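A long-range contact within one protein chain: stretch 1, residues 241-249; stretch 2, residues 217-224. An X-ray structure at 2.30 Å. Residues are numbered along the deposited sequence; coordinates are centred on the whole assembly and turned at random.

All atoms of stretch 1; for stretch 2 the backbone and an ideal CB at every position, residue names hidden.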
ATOM      1  N   GLU A 241      30.088  46.164  -0.905  1.00 66.24           N
ATOM      2  CA  GLU A 241      30.829  47.349  -0.459  1.00 64.98           C
ATOM      3  C   GLU A 241      29.924  48.583  -0.358  1.00 69.18           C
ATOM      4  O   GLU A 241      30.139  49.454   0.490  1.00 70.45           O
ATOM      5  CB  GLU A 241      31.992  47.649  -1.402  1.00 67.42           C
ATOM      6  CG  GLU A 241      33.130  46.647  -1.332  1.00 78.05           C
ATOM      7  CD  GLU A 241      32.921  45.463  -2.255  1.00 90.53           C
ATOM      8  OE1 GLU A 241      31.979  45.515  -3.072  1.00 96.08           O
ATOM      9  OE2 GLU A 241      33.700  44.485  -2.171  1.00 92.01           O
ATOM     10  N   ASN A 242      28.909  48.645  -1.217  1.00 66.77           N
ATOM     11  CA  ASN A 242      27.996  49.782  -1.261  1.00 59.10           C
ATOM     12  C   ASN A 242      26.877  49.683  -0.246  1.00 64.60           C
ATOM     13  O   ASN A 242      25.964  50.504  -0.214  1.00 69.65           O
ATOM     14  CB  ASN A 242      27.436  49.950  -2.667  1.00 58.84           C
ATOM     15  CG  ASN A 242      28.505  50.318  -3.666  1.00 65.91           C
ATOM     16  OD1 ASN A 242      29.673  50.452  -3.308  1.00 68.43           O
ATOM     17  ND2 ASN A 242      28.120  50.467  -4.926  1.00 70.46           N
ATOM     18  N   LEU A 243      26.956  48.659   0.590  1.00 69.75           N
ATOM     19  CA  LEU A 243      26.084  48.552   1.741  1.00 59.82           C
ATOM     20  C   LEU A 243      26.838  49.300   2.822  1.00 50.31           C
ATOM     21  O   LEU A 243      28.063  49.317   2.839  1.00 56.78           O
ATOM     22  CB  LEU A 243      25.900  47.085   2.125  1.00 56.23           C
ATOM     23  CG  LEU A 243      24.529  46.454   2.393  1.00 58.80           C
ATOM     24  CD1 LEU A 243      23.377  47.137   1.670  1.00 54.08           C
ATOM     25  CD2 LEU A 243      24.596  44.985   2.004  1.00 60.66           C
ATOM     26  N   SER A 244      26.117  49.947   3.711  1.00 44.57           N
ATOM     27  CA  SER A 244      26.765  50.718   4.755  1.00 44.46           C
ATOM     28  C   SER A 244      26.268  50.340   6.146  1.00 40.16           C
ATOM     29  O   SER A 244      25.088  50.461   6.439  1.00 39.90           O
ATOM     30  CB  SER A 244      26.560  52.215   4.491  1.00 43.77           C
ATOM     31  OG  SER A 244      26.558  52.945   5.706  1.00 46.34           O
ATOM     32  N   ALA A 245      27.181  49.918   7.011  1.00 41.48           N
ATOM     33  CA  ALA A 245      26.816  49.550   8.375  1.00 45.00           C
ATOM     34  C   ALA A 245      26.177  50.696   9.162  1.00 49.53           C
ATOM     35  O   ALA A 245      25.400  50.465  10.084  1.00 57.46           O
ATOM     36  CB  ALA A 245      28.042  49.020   9.113  1.00 44.77           C
ATOM     37  N   LYS A 246      26.505  51.933   8.810  1.00 54.46           N
ATOM     38  CA  LYS A 246      25.918  53.082   9.494  1.00 57.35           C
ATOM     39  C   LYS A 246      24.420  53.151   9.293  1.00 59.30           C
ATOM     40  O   LYS A 246      23.685  53.612  10.168  1.00 65.06           O
ATOM     41  CB  LYS A 246      26.575  54.395   9.055  1.00 59.81           C
ATOM     42  CG  LYS A 246      27.577  54.927  10.070  1.00 62.73           C
ATOM     43  CD  LYS A 246      27.017  56.124  10.867  1.00 75.23           C
ATOM     44  CE  LYS A 246      25.601  55.886  11.454  1.00 64.16           C
ATOM     45  NZ  LYS A 246      25.562  54.913  12.592  1.00 56.37           N
ATOM     46  N   HIS A 247      23.963  52.702   8.132  1.00 57.62           N
ATOM     47  CA  HIS A 247      22.541  52.720   7.840  1.00 58.04           C
ATOM     48  C   HIS A 247      21.804  51.469   8.323  1.00 52.25           C
ATOM     49  O   HIS A 247      20.606  51.335   8.086  1.00 46.36           O
ATOM     50  CB  HIS A 247      22.325  52.937   6.342  1.00 62.29           C
ATOM     51  CG  HIS A 247      22.847  54.250   5.852  1.00 69.77           C
ATOM     52  ND1 HIS A 247      23.381  54.420   4.593  1.00 73.45           N
ATOM     53  CD2 HIS A 247      22.910  55.464   6.454  1.00 65.46           C
ATOM     54  CE1 HIS A 247      23.756  55.680   4.443  1.00 68.02           C
ATOM     55  NE2 HIS A 247      23.474  56.335   5.555  1.00 62.26           N
ATOM     56  N   LEU A 248      22.516  50.568   9.001  1.00 46.22           N
ATOM     57  CA  LEU A 248      21.938  49.278   9.409  1.00 45.37           C
ATOM     58  C   LEU A 248      22.183  48.942  10.877  1.00 43.40           C
ATOM     59  O   LEU A 248      22.378  47.781  11.218  1.00 38.10           O
ATOM     60  CB  LEU A 248      22.508  48.148   8.541  1.00 30.52           C
ATOM     61  CG  LEU A 248      22.249  48.324   7.040  1.00 34.39           C
ATOM     62  CD1 LEU A 248      23.155  47.424   6.186  1.00 34.90           C
ATOM     63  CD2 LEU A 248      20.772  48.094   6.720  1.00 29.07           C
ATOM     64  N   GLN A 249      22.183  49.943  11.745  1.00 38.40           N
ATOM     65  CA  GLN A 249      22.570  49.698  13.130  1.00 39.26           C
ATOM     66  C   GLN A 249      21.479  49.001  13.932  1.00 37.62           C
ATOM     67  O   GLN A 249      21.733  48.505  15.029  1.00 46.06           O
ATOM     68  CB  GLN A 249      23.013  50.985  13.826  1.00 38.03           C
ATOM     69  CG  GLN A 249      24.343  51.538  13.341  1.00 40.43           C
ATOM     70  CD  GLN A 249      25.524  50.687  13.741  1.00 49.66           C
ATOM     71  OE1 GLN A 249      25.859  50.590  14.923  1.00 52.95           O
ATOM     72  NE2 GLN A 249      26.203  50.111  12.751  1.00 50.11           N
ATOM     73  N   UNK A 217      23.513  45.101  -8.437  1.00 66.81           N
ATOM     74  CA  UNK A 217      23.003  46.316  -7.820  1.00 59.29           C
ATOM     75  C   UNK A 217      24.095  47.013  -7.029  1.00 59.16           C
ATOM     76  O   UNK A 217      24.655  46.436  -6.095  1.00 55.85           O
ATOM     77  CB  UNK A 217      21.811  46.001  -6.915  1.00 59.29           C
ATOM     78  N   UNK A 218      24.380  48.258  -7.411  1.00 66.70           N
ATOM     79  CA  UNK A 218      25.417  49.084  -6.785  1.00 67.87           C
ATOM     80  C   UNK A 218      24.816  50.283  -6.069  1.00 67.52           C
ATOM     81  O   UNK A 218      25.355  50.783  -5.080  1.00 72.82           O
ATOM     82  CB  UNK A 218      26.426  49.558  -7.833  1.00 67.87           C
ATOM     83  N   UNK A 219      23.698  50.746  -6.607  1.00 60.72           N
ATOM     84  CA  UNK A 219      22.998  51.923  -6.124  1.00 53.83           C
ATOM     85  C   UNK A 219      22.149  51.596  -4.894  1.00 57.86           C
ATOM     86  O   UNK A 219      20.969  51.282  -5.023  1.00 60.21           O
ATOM     87  CB  UNK A 219      22.121  52.507  -7.233  1.00 53.83           C
ATOM     88  N   UNK A 220      22.732  51.678  -3.702  1.00 52.00           N
ATOM     89  CA  UNK A 220      22.033  51.252  -2.493  1.00 43.25           C
ATOM     90  C   UNK A 220      21.970  52.357  -1.452  1.00 43.89           C
ATOM     91  O   UNK A 220      22.990  52.945  -1.103  1.00 52.97           O
ATOM     92  CB  UNK A 220      22.715  50.019  -1.897  1.00 43.25           C
ATOM     93  N   UNK A 221      20.780  52.643  -0.941  1.00 42.98           N
ATOM     94  CA  UNK A 221      20.652  53.670   0.078  1.00 45.16           C
ATOM     95  C   UNK A 221      19.530  53.349   1.044  1.00 43.97           C
ATOM     96  O   UNK A 221      18.352  53.403   0.677  1.00 35.21           O
ATOM     97  CB  UNK A 221      20.415  55.036  -0.568  1.00 45.16           C
ATOM     98  N   UNK A 222      19.901  53.085   2.295  1.00 49.57           N
ATOM     99  CA  UNK A 222      18.950  52.563   3.275  1.00 50.35           C
ATOM    100  C   UNK A 222      18.846  53.390   4.570  1.00 54.77           C
ATOM    101  O   UNK A 222      18.190  52.955   5.519  1.00 50.54           O
ATOM    102  CB  UNK A 222      19.341  51.127   3.630  1.00 50.35           C
ATOM    103  N   UNK A 223      19.512  54.550   4.617  1.00 62.13           N
ATOM    104  CA  UNK A 223      19.461  55.475   5.769  1.00 60.89           C
ATOM    105  C   UNK A 223      18.045  55.742   6.226  1.00 48.10           C
ATOM    106  O   UNK A 223      17.725  55.773   7.424  1.00 45.13           O
ATOM    107  CB  UNK A 223      20.135  56.803   5.418  1.00 60.89           C
ATOM    108  N   UNK A 224      17.192  55.891   5.230  1.00 42.85           N
ATOM    109  CA  UNK A 224      15.799  56.204   5.412  1.00 42.63           C
ATOM    110  C   UNK A 224      14.965  55.067   6.057  1.00 63.58           C
ATOM    111  O   UNK A 224      13.765  55.238   6.316  1.00 61.34           O
ATOM    112  CB  UNK A 224      15.203  56.572   4.052  1.00 42.63           C
TER

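At position 217 the CA-to-CB bond runs sideways and the ideal CB finds nothing of stretch 1 within 5.5 Å, so stretch 1 sets no requirement. The residue is I217, whose side chain ends farther from stretch 1 still.

Position 218 meets stretch 1 through its backbone. The amide of N242, carried by an m rotamer, lies beside the carbonyl of 218, and N242 ND2 donates a hydrogen bond to that O at 2.8 Å with an N-H...O angle of 153°. Because the carbonyl makes the bond, the side chain is only weakly restricted; the CB points sideways, 3.5 Å from N242 ND2, and polar or flexible residues are among those that would suit. The deposited residue is Q218, with its CB packed against the amide at 3.5 Å from N242 ND2.

At 219 the CB points away into space that stretch 1 leaves empty, and many residues would serve; N219 is found, making no contact across the interface.

Position 220 turns back toward stretch 1 with extended backbone angles (-124/129). Its ideal CB stands 3.7 Å from N242 O and 4.6 Å from L243 CD1, so the methyl group of L243 offers an apolar surface at short range. A small branched aliphatic side chain, valine or isoleucine, would suit, since a gamma carbon can close the gap to L243 CD1. V220, in the t rotamer, places CG1 3.7 Å from L243 CD1, while its CB lies 3.6 Å from N242 O.

The extended backbone sends the CB of 221 away again, and only a long side chain could return to the H247 ring. Y221 does so: its CE1 comes within 4.1 Å of H247 CE1, and the two rings meet obliquely, with planes at 60°.

At 222 the CB points sideways, 4.4 Å from H247 CB and 4.6 Å from L248 CD2. With L243 CD1 also nearby, the surroundings are apolar, and leucine, isoleucine or methionine would be suitable. L222 brings CD1 3.8 Å from L248 CD2 and 4.1 Å from L243 CD1, so this one methyl touches both leucines.

Position 223, at phi/psi -49/-40, holds its ideal CB a tight 3.3 Å from H247 CD2. The imidazole face accepts a CH group here, and any residue with a CB hydrogen could supply it, so the position is not selective. In K223 the CB sits over that face, 3.5 Å from the ring centroid, in a CH-pi contact, while the end of the side chain leads away.

The CB of 224 points away with nothing of stretch 1 in range; T224 makes no contact.

Stretch 2, residues 217-224: IQNVYLKT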
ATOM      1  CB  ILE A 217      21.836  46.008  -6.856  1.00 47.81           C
ATOM      2  CG1 ILE A 217      20.629  45.468  -7.627  1.00 47.18           C
ATOM      3  CG2 ILE A 217      21.451  47.255  -6.097  1.00 45.70           C
ATOM      4  CD1 ILE A 217      19.459  45.025  -6.737  1.00 40.99           C
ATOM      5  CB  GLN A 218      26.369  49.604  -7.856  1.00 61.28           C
ATOM      6  CG  GLN A 218      27.483  48.673  -8.223  1.00 68.32           C
ATOM      7  CD  GLN A 218      28.120  49.051  -9.546  1.00 77.14           C
ATOM      8  OE1 GLN A 218      27.548  48.811 -10.613  1.00 78.47           O
ATOM      9  NE2 GLN A 218      29.293  49.683  -9.483  1.00 72.91           N
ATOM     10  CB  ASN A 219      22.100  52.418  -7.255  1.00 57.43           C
ATOM     11  CG  ASN A 219      22.075  53.914  -7.377  1.00 66.68           C
ATOM     12  OD1 ASN A 219      22.389  54.640  -6.432  1.00 72.65           O
ATOM     13  ND2 ASN A 219      21.693  54.394  -8.553  1.00 69.85           N
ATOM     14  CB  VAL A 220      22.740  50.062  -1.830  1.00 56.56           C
ATOM     15  CG1 VAL A 220      21.943  49.596  -0.621  1.00 59.79           C
ATOM     16  CG2 VAL A 220      22.930  48.921  -2.821  1.00 60.41           C
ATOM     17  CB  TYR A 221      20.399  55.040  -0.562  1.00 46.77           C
ATOM     18  CG  TYR A 221      20.433  56.188   0.428  1.00 52.41           C
ATOM     19  CD1 TYR A 221      21.641  56.791   0.782  1.00 51.31           C
ATOM     20  CD2 TYR A 221      19.260  56.674   1.007  1.00 56.88           C
ATOM     21  CE1 TYR A 221      21.682  57.842   1.687  1.00 49.32           C
ATOM     22  CE2 TYR A 221      19.291  57.732   1.913  1.00 53.62           C
ATOM     23  CZ  TYR A 221      20.509  58.311   2.247  1.00 51.33           C
ATOM     24  OH  TYR A 221      20.551  59.355   3.145  1.00 50.21           O
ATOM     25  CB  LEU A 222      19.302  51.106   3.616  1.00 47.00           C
ATOM     26  CG  LEU A 222      19.412  50.069   2.482  1.00 44.76           C
ATOM     27  CD1 LEU A 222      19.837  48.728   3.051  1.00 40.78           C
ATOM     28  CD2 LEU A 222      18.116  49.929   1.683  1.00 39.54           C
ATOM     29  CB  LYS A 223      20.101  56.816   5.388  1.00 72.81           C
ATOM     30  CG  LYS A 223      19.510  58.035   6.109  1.00 74.80           C
ATOM     31  CD  LYS A 223      20.337  58.464   7.305  1.00 75.93           C
ATOM     32  CE  LYS A 223      20.394  59.981   7.404  1.00 76.09           C
ATOM     33  NZ  LYS A 223      21.772  60.484   7.680  1.00 79.19           N
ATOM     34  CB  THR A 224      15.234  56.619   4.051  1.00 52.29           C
ATOM     35  OG1 THR A 224      14.254  57.642   4.223  1.00 59.68           O
ATOM     36  CG2 THR A 224      14.612  55.453   3.378  1.00 48.98           C
TER
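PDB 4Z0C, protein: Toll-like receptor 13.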